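Local atomic coordinates of hypothetical protein EF3068 (Enterococcus faecalis, PDB entry 2B6C), a protein that is a predicted DNA alkylation repair enzyme of the AlkD-like family, built of helices, whose own activity has not been established. Residues 61-66 and 72-77; 96-101 and 108-113; 150-155 and 187-192. All blocks are in the same frame, centred on the assembly; numbering follows the deposited sequence.

Interactions 1 and 2 adjoin, their centres about 11 Å apart, and polar contacts join them: Tyr64 OH lies 2.6 Å from the backbone carbonyl Gln100 O and Glu61 OE1 lies 2.7 Å from Tyr97 OH, both probable hydrogen bonds. Interaction 3 touches neither: its centre is about 32 Å from that of interaction 1 and about 23 Å from that of interaction 2, whose nearest atoms come within about 5 Å. Contacts 1 and 2 are buried, whereas 150-155 and 187-192 meet at the surface, beyond the chain's centre from interaction 1. A beta-mercaptoethanol about 5 Å from the Tyr97 side chain and a sulfate by Lys188 probably come from the crystallisation liquor; no active site is established.

Interaction 1. Residues 61-66 and 72-77; sequences EAYYQK and QYVAID
Tyr64 of helix 53-65 packs CB and its ring against helix 69-81. With CG anti to the backbone N (chi1 -153°), the ring swings across the gap between the helices. CB starts 4.0 Å from Ala75 CB, and the same methyl meets CD1 at 3.8 Å, lying at the ring edge and in its plane. Further out, CE1 comes 3.9 Å from Gln72 CB and 4.3 Å from Ile76 CD1. Over the middle of one face sits Gln72 CG, 3.7 Å from the ring centroid and almost on the normal, a CH-pi contact in which the two side chains run at about a right angle. At the tip, Tyr64 OH hydrogen-bonds Gln100 O and Trp110 NE1.

Tyr63 takes the neighbouring place on the same helix. Val74 CG1 lies over its ring, offset toward the rim and 4.0 Å from the centroid, while its hydroxyl reaches Leu7 N. The two helix segments run antiparallel at 156° with axes 7.4 Å apart, the close approach of a helical hairpin, and small Ala75 faces both tyrosines, its methyl against CB of each. Where the tyrosines meet Val74, Ala75 and Gln72 CG, the hold is dispersion and CH-pi packing with little directionality; both hydroxyls find their polar partners outside the two segments.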
loop_
_atom_site.group_PDB
_atom_site.type_symbol
_atom_site.label_atom_id
_atom_site.label_comp_id
_atom_site.label_asym_id
_atom_site.label_seq_id
_atom_site.Cartn_x
_atom_site.Cartn_y
_atom_site.Cartn_z
ATOM N N GLU B 61 -14.657 11.057 -10.725
ATOM C CA GLU B 61 -15.474 11.554 -11.798
ATOM C C GLU B 61 -15.363 13.089 -11.956
ATOM O O GLU B 61 -15.175 13.565 -13.067
ATOM C CB GLU B 61 -16.928 11.064 -11.635
ATOM C CG GLU B 61 -17.947 11.746 -12.558
ATOM C CD GLU B 61 -17.807 11.364 -14.056
ATOM O OE1 GLU B 61 -17.088 10.388 -14.428
ATOM O OE2 GLU B 61 -18.455 12.042 -14.882
ATOM N N ALA B 62 -15.506 13.851 -10.872
ATOM C CA ALA B 62 -15.339 15.321 -10.966
ATOM C C ALA B 62 -13.979 15.785 -11.517
ATOM O O ALA B 62 -13.952 16.646 -12.395
ATOM C CB ALA B 62 -15.667 16.019 -9.639
ATOM N N TYR B 63 -12.862 15.198 -11.065
ATOM C CA TYR B 63 -11.544 15.547 -11.639
ATOM C C TYR B 63 -11.430 15.162 -13.124
ATOM O O TYR B 63 -10.828 15.887 -13.922
ATOM C CB TYR B 63 -10.393 14.935 -10.833
ATOM C CG TYR B 63 -10.105 15.696 -9.548
ATOM C CD1 TYR B 63 -9.395 16.893 -9.571
ATOM C CD2 TYR B 63 -10.543 15.216 -8.320
ATOM C CE1 TYR B 63 -9.162 17.610 -8.406
ATOM C CE2 TYR B 63 -10.322 15.903 -7.162
ATOM C CZ TYR B 63 -9.625 17.110 -7.199
ATOM O OH TYR B 63 -9.386 17.802 -6.035
ATOM N N TYR B 64 -12.014 14.024 -13.506
ATOM C CA TYR B 64 -11.903 13.564 -14.887
ATOM C C TYR B 64 -12.641 14.514 -15.814
ATOM O O TYR B 64 -12.222 14.754 -16.934
ATOM C CB TYR B 64 -12.437 12.133 -15.047
ATOM C CG TYR B 64 -11.777 11.401 -16.202
ATOM C CD1 TYR B 64 -10.533 10.795 -16.032
ATOM C CD2 TYR B 64 -12.365 11.368 -17.472
ATOM C CE1 TYR B 64 -9.916 10.146 -17.080
ATOM C CE2 TYR B 64 -11.739 10.706 -18.566
ATOM C CZ TYR B 64 -10.527 10.092 -18.348
ATOM O OH TYR B 64 -9.866 9.439 -19.381
ATOM N N GLN B 65 -13.719 15.115 -15.319
ATOM C CA GLN B 65 -14.513 15.981 -16.173
ATOM C C GLN B 65 -14.047 17.460 -16.165
ATOM O O GLN B 65 -14.566 18.265 -16.926
ATOM C CB GLN B 65 -16.011 15.811 -15.865
ATOM C CG GLN B 65 -16.539 14.324 -15.903
ATOM C CD GLN B 65 -16.219 13.529 -17.218
ATOM O OE1 GLN B 65 -16.060 14.109 -18.310
ATOM N NE2 GLN B 65 -16.155 12.184 -17.102
ATOM N N LYS B 66 -13.044 17.804 -15.352
ATOM C CA LYS B 66 -12.448 19.136 -15.407
ATOM C C LYS B 66 -11.726 19.324 -16.753
ATOM O O LYS B 66 -11.330 18.352 -17.385
ATOM C CB LYS B 66 -11.505 19.368 -14.206
ATOM C CG LYS B 66 -12.252 19.576 -12.879
ATOM C CD LYS B 66 -11.376 19.742 -11.616
ATOM C CE LYS B 66 -10.715 21.138 -11.521
ATOM N NZ LYS B 66 -11.654 22.357 -11.445
ATOM N N GLN B 72 -7.267 14.974 -15.390
ATOM C CA GLN B 72 -7.488 13.535 -15.719
ATOM C C GLN B 72 -6.381 12.708 -15.101
ATOM O O GLN B 72 -6.634 11.595 -14.624
ATOM C CB GLN B 72 -7.579 13.236 -17.225
ATOM C CG GLN B 72 -8.864 13.653 -17.895
ATOM C CD GLN B 72 -8.861 15.093 -18.323
ATOM O OE1 GLN B 72 -9.439 15.956 -17.645
ATOM N NE2 GLN B 72 -8.243 15.372 -19.458
ATOM N N TYR B 73 -5.165 13.266 -15.062
ATOM C CA TYR B 73 -4.022 12.561 -14.470
ATOM C C TYR B 73 -4.224 12.435 -12.971
ATOM O O TYR B 73 -3.885 11.398 -12.393
ATOM C CB TYR B 73 -2.687 13.274 -14.714
ATOM C CG TYR B 73 -2.291 13.502 -16.165
ATOM C CD1 TYR B 73 -2.771 12.674 -17.195
ATOM C CD2 TYR B 73 -1.367 14.530 -16.499
ATOM C CE1 TYR B 73 -2.394 12.881 -18.507
ATOM C CE2 TYR B 73 -0.984 14.754 -17.819
ATOM C CZ TYR B 73 -1.486 13.913 -18.823
ATOM O OH TYR B 73 -1.084 14.105 -20.125
ATOM N N VAL B 74 -4.760 13.508 -12.353
ATOM C CA VAL B 74 -5.188 13.486 -10.964
ATOM C C VAL B 74 -6.254 12.429 -10.710
ATOM O O VAL B 74 -6.099 11.616 -9.800
ATOM C CB VAL B 74 -5.637 14.882 -10.411
ATOM C CG1 VAL B 74 -6.248 14.724 -8.994
ATOM C CG2 VAL B 74 -4.465 15.833 -10.404
ATOM N N ALA B 75 -7.309 12.405 -11.524
ATOM C CA ALA B 75 -8.323 11.352 -11.429
ATOM C C ALA B 75 -7.751 9.916 -11.432
ATOM O O ALA B 75 -8.134 9.078 -10.602
ATOM C CB ALA B 75 -9.387 11.499 -12.528
ATOM N N ILE B 76 -6.863 9.633 -12.373
ATOM C CA ILE B 76 -6.305 8.270 -12.509
ATOM C C ILE B 76 -5.378 7.951 -11.325
ATOM O O ILE B 76 -5.345 6.805 -10.846
ATOM C CB ILE B 76 -5.597 8.051 -13.880
ATOM C CG1 ILE B 76 -6.598 8.358 -15.005
ATOM C CG2 ILE B 76 -5.097 6.587 -13.976
ATOM C CD1 ILE B 76 -6.044 8.446 -16.465
ATOM N N ASP B 77 -4.662 8.967 -10.823
ATOM C CA ASP B 77 -3.847 8.801 -9.600
ATOM C C ASP B 77 -4.735 8.470 -8.395
ATOM O O ASP B 77 -4.357 7.680 -7.558
ATOM C CB ASP B 77 -2.994 10.055 -9.286
ATOM C CG ASP B 77 -1.703 10.112 -10.082
ATOM O OD1 ASP B 77 -1.298 9.091 -10.713
ATOM O OD2 ASP B 77 -1.084 11.200 -10.087
#

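Interaction 2. Residues 96-101 and 108-113; sequences AYVPQK and DAWRKF
Tyr97 and Trp110 are brought together by matching first torsions: each has CG anti to its own carbonyl carbon (chi1 -74° and -77°), which brings Tyr97 CB over the indole while the phenol runs on away from helix 104-120. The indole face is thus met by the tyrosine's CB rather than by its ring. That methylene stands about 3.0 Å above the indole plane, offset toward the rim, and reaches Trp110 CZ2 at 3.3 Å, a tight fit. Tyr97 CG follows at 3.5 Å from CZ2, and CD2 touches CH2 at 3.8 Å. The two rings lie nearly parallel, 16° apart, but are slid past one another with centroids 5.2 Å apart, leaving so little overlap that the pair is hardly a stack.

Val98, the next residue, adds a second foothold nearer the helix: its CG2 meets Trp110 CB at 3.8 Å, the two side chains running past each other in opposite directions. The contact joins the loop between helices 88-94 and 104-120 to the latter helix, within what is probably the HEAT-like stack of antiparallel helices known from AlkD relatives; Trp110 also packs there on Ile76 and Ala79 of helix 69-81. The polar ends of both aromatic residues are held by side chains of helix 53-65.

Within the loop, Gln100 folds back on the residues before it. Its backbone N bonds Tyr97 O, and its NE2 donates to Ala96 O at 2.9 Å, coming from above the carbonyl plane while the acceptor stays in the plane of the donor amide. Val98 also packs on Asn140 and Val143 of helix 138-146.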
loop_
_atom_site.group_PDB
_atom_site.type_symbol
_atom_site.label_atom_id
_atom_site.label_comp_id
_atom_site.label_asym_id
_atom_site.label_seq_id
_atom_site.Cartn_x
_atom_site.Cartn_y
_atom_site.Cartn_z
ATOM N N ALA B 96 -15.415 2.240 -18.406
ATOM C CA ALA B 96 -16.111 3.341 -19.054
ATOM C C ALA B 96 -15.223 4.574 -19.301
ATOM O O ALA B 96 -15.507 5.359 -20.205
ATOM C CB ALA B 96 -17.427 3.739 -18.292
ATOM N N TYR B 97 -14.172 4.753 -18.507
ATOM C CA TYR B 97 -13.282 5.909 -18.650
ATOM C C TYR B 97 -12.228 5.757 -19.747
ATOM O O TYR B 97 -11.735 6.758 -20.262
ATOM C CB TYR B 97 -12.532 6.209 -17.356
ATOM C CG TYR B 97 -13.340 6.836 -16.252
ATOM C CD1 TYR B 97 -13.716 8.171 -16.310
ATOM C CD2 TYR B 97 -13.696 6.091 -15.119
ATOM C CE1 TYR B 97 -14.455 8.761 -15.268
ATOM C CE2 TYR B 97 -14.437 6.659 -14.072
ATOM C CZ TYR B 97 -14.814 7.995 -14.153
ATOM O OH TYR B 97 -15.543 8.573 -13.109
ATOM N N VAL B 98 -11.876 4.533 -20.111
ATOM C CA VAL B 98 -10.756 4.312 -21.024
ATOM C C VAL B 98 -10.906 5.043 -22.398
ATOM O O VAL B 98 -10.008 5.769 -22.796
ATOM C CB VAL B 98 -10.411 2.793 -21.149
ATOM C CG1 VAL B 98 -9.386 2.565 -22.274
ATOM C CG2 VAL B 98 -9.893 2.252 -19.804
ATOM N N PRO B 99 -12.076 4.909 -23.069
ATOM C CA PRO B 99 -12.342 5.663 -24.287
ATOM C C PRO B 99 -12.649 7.177 -24.094
ATOM O O PRO B 99 -12.609 7.927 -25.094
ATOM C CB PRO B 99 -13.598 4.978 -24.886
ATOM C CG PRO B 99 -14.047 3.970 -23.952
ATOM C CD PRO B 99 -13.195 4.009 -22.710
ATOM N N GLN B 100 -12.949 7.620 -22.866
ATOM C CA GLN B 100 -13.196 9.049 -22.611
ATOM C C GLN B 100 -11.918 9.888 -22.519
ATOM O O GLN B 100 -10.981 9.532 -21.770
ATOM C CB GLN B 100 -14.015 9.293 -21.345
ATOM C CG GLN B 100 -15.335 8.569 -21.214
ATOM C CD GLN B 100 -15.976 8.910 -19.853
ATOM O OE1 GLN B 100 -16.043 10.080 -19.460
ATOM N NE2 GLN B 100 -16.423 7.900 -19.132
ATOM N N LYS B 101 -11.894 11.004 -23.272
ATOM C CA LYS B 101 -10.750 11.908 -23.347
ATOM C C LYS B 101 -9.456 11.081 -23.622
ATOM O O LYS B 101 -8.431 11.275 -22.975
ATOM C CB LYS B 101 -10.609 12.742 -22.057
ATOM C CG LYS B 101 -11.921 13.332 -21.549
ATOM C CD LYS B 101 -11.665 14.319 -20.430
ATOM C CE LYS B 101 -12.814 15.276 -20.175
ATOM N NZ LYS B 101 -12.304 16.402 -19.345
ATOM N N ASP B 108 -2.672 4.706 -21.257
ATOM C CA ASP B 108 -1.553 4.008 -20.637
ATOM C C ASP B 108 -1.594 4.191 -19.126
ATOM O O ASP B 108 -1.249 3.278 -18.398
ATOM C CB ASP B 108 -0.190 4.478 -21.198
ATOM C CG ASP B 108 0.035 4.067 -22.653
ATOM O OD1 ASP B 108 -0.727 3.229 -23.193
ATOM O OD2 ASP B 108 1.009 4.581 -23.280
ATOM N N ALA B 109 -1.987 5.375 -18.646
ATOM C CA ALA B 109 -2.249 5.533 -17.184
ATOM C C ALA B 109 -3.390 4.620 -16.706
ATOM O O ALA B 109 -3.252 3.964 -15.673
ATOM C CB ALA B 109 -2.509 6.992 -16.801
ATOM N N TRP B 110 -4.518 4.562 -17.436
ATOM C CA TRP B 110 -5.581 3.581 -17.100
ATOM C C TRP B 110 -5.086 2.126 -17.146
ATOM O O TRP B 110 -5.458 1.319 -16.293
ATOM C CB TRP B 110 -6.823 3.686 -18.007
ATOM C CG TRP B 110 -7.714 4.843 -17.666
ATOM C CD1 TRP B 110 -8.060 5.900 -18.489
ATOM C CD2 TRP B 110 -8.386 5.067 -16.418
ATOM N NE1 TRP B 110 -8.898 6.762 -17.819
ATOM C CE2 TRP B 110 -9.125 6.274 -16.555
ATOM C CE3 TRP B 110 -8.455 4.350 -15.200
ATOM C CZ2 TRP B 110 -9.891 6.814 -15.507
ATOM C CZ3 TRP B 110 -9.244 4.875 -14.157
ATOM C CH2 TRP B 110 -9.951 6.104 -14.321
ATOM N N ARG B 111 -4.254 1.807 -18.137
ATOM C CA ARG B 111 -3.734 0.462 -18.290
ATOM C C ARG B 111 -2.945 0.051 -17.035
ATOM O O ARG B 111 -3.093 -1.087 -16.533
ATOM C CB ARG B 111 -2.867 0.327 -19.556
ATOM C CG ARG B 111 -2.167 -1.072 -19.666
ATOM C CD ARG B 111 -0.752 -1.014 -19.067
ATOM N NE ARG B 111 0.085 -0.149 -19.898
ATOM C CZ ARG B 111 1.251 0.355 -19.519
ATOM N NH1 ARG B 111 1.723 0.070 -18.318
ATOM N NH2 ARG B 111 1.947 1.126 -20.348
ATOM N N LYS B 112 -2.131 0.981 -16.544
ATOM C CA LYS B 112 -1.411 0.821 -15.277
ATOM C C LYS B 112 -2.332 0.558 -14.106
ATOM O O LYS B 112 -2.032 -0.290 -13.300
ATOM C CB LYS B 112 -0.506 2.019 -14.975
ATOM C CG LYS B 112 0.714 2.012 -15.819
ATOM C CD LYS B 112 1.519 3.331 -15.726
ATOM C CE LYS B 112 2.191 3.669 -17.066
ATOM N NZ LYS B 112 3.390 4.562 -16.915
ATOM N N PHE B 113 -3.452 1.278 -14.021
ATOM C CA PHE B 113 -4.469 0.968 -13.025
ATOM C C PHE B 113 -5.007 -0.471 -13.130
ATOM O O PHE B 113 -5.042 -1.196 -12.113
ATOM C CB PHE B 113 -5.610 1.988 -13.059
ATOM C CG PHE B 113 -6.773 1.600 -12.211
ATOM C CD1 PHE B 113 -6.704 1.716 -10.811
ATOM C CD2 PHE B 113 -7.932 1.104 -12.798
ATOM C CE1 PHE B 113 -7.795 1.366 -10.013
ATOM C CE2 PHE B 113 -9.012 0.739 -12.034
ATOM C CZ PHE B 113 -8.954 0.885 -10.620
#

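Interaction 3. Residues 150-155 and 187-192; sequences MLKEKT and SKTNPQ. With SO4 (sulfate ion), chain J.
The flat group at this contact is the peptide plane of Lys152, and Thr189 lies over one face of it. Thr189 CG2 stands almost directly above the carbonyl carbon, 3.6 Å from Lys152 C and 3.6 Å from Lys152 O. On the same face, Thr189 OG1 rests against Lys152 CA at 3.4 Å. From the other face, Thr155 approaches twice: its OG1 donates to Lys152 O at 2.8 Å, tilted 28° from the carbonyl plane, and its backbone N bonds the same oxygen at 3.2 Å. Two donors thus grip this carbonyl and fix the plane on which the threonine rests. Thr189 presents both branches because CG2 is anti to the backbone N while OG1 lies beside it (chi1 -70°).

Lys152 and Glu153 are the central residues of a tight turn, closed by Lys154 N bonding Leu151 O; the positive phi of Lys152 and the angles of Glu153 fit type II'. The turn belongs to the loop between helices 138-146 and 157-166, and its partner is the short link from helix 173-186 to helix 191-200, so the contact joins two interhelical connections on the surface of what is probably an AlkD-like helical stack. Asn190 is the N-cap of that last helix, its OD1 taking the hydrogen bond of Trp193 N.

Glu153 has two conformers; in one, its CG lies 3.7 Å from Thr189 CG2 and a water may link its carboxylate to Thr189 OG1, but both contacts are doubtful. Lys188, with its chain extended, carries NZ away from the turn to Gln185 OE1 and, weakly, to sulfate O4 at 3.4 Å; Tyr214 OH also binds this sulfate.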
loop_
_atom_site.group_PDB
_atom_site.type_symbol
_atom_site.label_atom_id
_atom_site.label_comp_id
_atom_site.label_asym_id
_atom_site.label_seq_id
_atom_site.Cartn_x
_atom_site.Cartn_y
_atom_site.Cartn_z
HETATM N N MSE B 150 3.665 -5.526 -16.838
HETATM C CA MSE B 150 4.410 -5.622 -15.600
HETATM C C MSE B 150 4.244 -6.974 -14.909
HETATM O O MSE B 150 4.696 -7.126 -13.800
HETATM C CB MSE B 150 4.040 -4.459 -14.656
HETATM C CG MSE B 150 4.342 -3.060 -15.253
HETATM SE SE MSE B 150 6.205 -2.878 -15.819
HETATM C CE MSE B 150 5.976 -2.114 -17.520
ATOM N N LEU B 151 3.607 -7.950 -15.556
ATOM C CA LEU B 151 3.309 -9.225 -14.880
ATOM C C LEU B 151 4.430 -10.277 -14.870
ATOM O O LEU B 151 4.389 -11.242 -14.072
ATOM C CB LEU B 151 2.009 -9.843 -15.413
ATOM C CG LEU B 151 0.776 -9.036 -14.993
ATOM C CD1 LEU B 151 -0.513 -9.681 -15.468
ATOM C CD2 LEU B 151 0.758 -8.769 -13.484
ATOM N N LYS B 152 5.411 -10.098 -15.758
ATOM C CA LYS B 152 6.577 -10.982 -15.819
ATOM C C LYS B 152 6.194 -12.453 -15.926
ATOM O O LYS B 152 5.541 -12.846 -16.889
ATOM C CB LYS B 152 7.512 -10.722 -14.636
ATOM C CG LYS B 152 8.051 -9.303 -14.621
ATOM C CD LYS B 152 8.834 -9.058 -13.397
ATOM C CE LYS B 152 9.322 -7.619 -13.356
ATOM N NZ LYS B 152 9.799 -7.294 -11.967
ATOM N N GLU B 153 6.577 -13.252 -14.929
ATOM C CA GLU B 153 6.349 -14.695 -14.972
ATOM C C GLU B 153 4.861 -15.034 -14.719
ATOM O O GLU B 153 4.411 -16.140 -15.009
ATOM C CB GLU B 153 7.296 -15.411 -13.990
ATOM C CG GLU B 153 8.817 -15.200 -14.262
ATOM C CD GLU B 153 9.450 -13.990 -13.533
ATOM O OE1 GLU B 153 10.658 -13.737 -13.722
ATOM O OE2 GLU B 153 8.760 -13.297 -12.762
ATOM N N LYS B 154 4.101 -14.057 -14.207
ATOM C CA LYS B 154 2.652 -14.202 -13.967
ATOM C C LYS B 154 1.817 -13.950 -15.238
ATOM O O LYS B 154 0.600 -14.101 -15.229
ATOM C CB LYS B 154 2.186 -13.270 -12.821
ATOM C CG LYS B 154 2.816 -13.558 -11.426
ATOM C CD LYS B 154 2.676 -12.318 -10.492
ATOM C CE LYS B 154 3.573 -12.378 -9.222
ATOM N NZ LYS B 154 2.885 -12.815 -7.937
ATOM N N THR B 155 2.479 -13.556 -16.322
ATOM C CA THR B 155 1.825 -13.328 -17.620
ATOM C C THR B 155 1.097 -14.583 -18.109
ATOM O O THR B 155 1.632 -15.704 -18.021
ATOM C CB THR B 155 2.887 -12.898 -18.688
ATOM O OG1 THR B 155 3.420 -11.637 -18.308
ATOM C CG2 THR B 155 2.279 -12.716 -20.063
ATOM N N SER B 187 9.576 -10.541 -23.404
ATOM C CA SER B 187 10.892 -11.150 -23.721
ATOM C C SER B 187 11.917 -11.066 -22.591
ATOM O O SER B 187 12.914 -11.798 -22.583
ATOM C CB SER B 187 11.497 -10.545 -24.990
ATOM O OG SER B 187 11.960 -9.231 -24.731
ATOM N N LYS B 188 11.702 -10.151 -21.651
ATOM C CA LYS B 188 12.628 -10.037 -20.500
ATOM C C LYS B 188 12.478 -11.214 -19.546
ATOM O O LYS B 188 13.337 -11.462 -18.711
ATOM C CB LYS B 188 12.407 -8.720 -19.746
ATOM C CG LYS B 188 12.639 -7.468 -20.630
ATOM C CD LYS B 188 12.283 -6.192 -19.851
ATOM C CE LYS B 188 12.261 -4.988 -20.779
ATOM N NZ LYS B 188 11.975 -3.712 -20.051
ATOM N N THR B 189 11.362 -11.915 -19.699
ATOM C CA THR B 189 10.938 -13.022 -18.860
ATOM C C THR B 189 11.066 -14.320 -19.644
ATOM O O THR B 189 11.612 -15.306 -19.130
ATOM C CB THR B 189 9.443 -12.818 -18.429
ATOM O OG1 THR B 189 9.388 -11.746 -17.515
ATOM C CG2 THR B 189 8.844 -14.051 -17.770
ATOM N N ASN B 190 10.530 -14.324 -20.864
ATOM C CA ASN B 190 10.496 -15.538 -21.686
ATOM C C ASN B 190 10.916 -15.274 -23.118
ATOM O O ASN B 190 10.051 -15.181 -24.011
ATOM C CB ASN B 190 9.103 -16.181 -21.642
ATOM C CG ASN B 190 9.130 -17.696 -22.001
ATOM O OD1 ASN B 190 10.069 -18.217 -22.675
ATOM N ND2 ASN B 190 8.096 -18.407 -21.534
ATOM N N PRO B 191 12.239 -15.093 -23.350
ATOM C CA PRO B 191 12.639 -14.773 -24.720
ATOM C C PRO B 191 12.347 -15.901 -25.706
ATOM O O PRO B 191 12.068 -15.593 -26.854
ATOM C CB PRO B 191 14.139 -14.475 -24.620
ATOM C CG PRO B 191 14.580 -15.075 -23.347
ATOM C CD PRO B 191 13.397 -15.137 -22.431
ATOM N N GLN B 192 12.417 -17.169 -25.278
ATOM C CA GLN B 192 12.063 -18.307 -26.180
ATOM C C GLN B 192 10.603 -18.191 -26.692
ATOM O O GLN B 192 10.364 -18.239 -27.910
ATOM C CB GLN B 192 12.313 -19.706 -25.567
ATOM C CG GLN B 192 11.684 -20.849 -26.433
ATOM C CD GLN B 192 11.869 -22.300 -25.949
ATOM O OE1 GLN B 192 12.768 -22.637 -25.156
ATOM N NE2 GLN B 192 11.008 -23.184 -26.467
HETATM S S SO4 J . 12.714 -0.400 -22.462
HETATM O O1 SO4 J . 13.809 0.444 -22.017
HETATM O O2 SO4 J . 12.235 0.070 -23.760
HETATM O O3 SO4 J . 11.633 -0.274 -21.488
HETATM O O4 SO4 J . 13.136 -1.791 -22.593
HETATM O O HOH W 1 10.728 -11.560 -15.415
#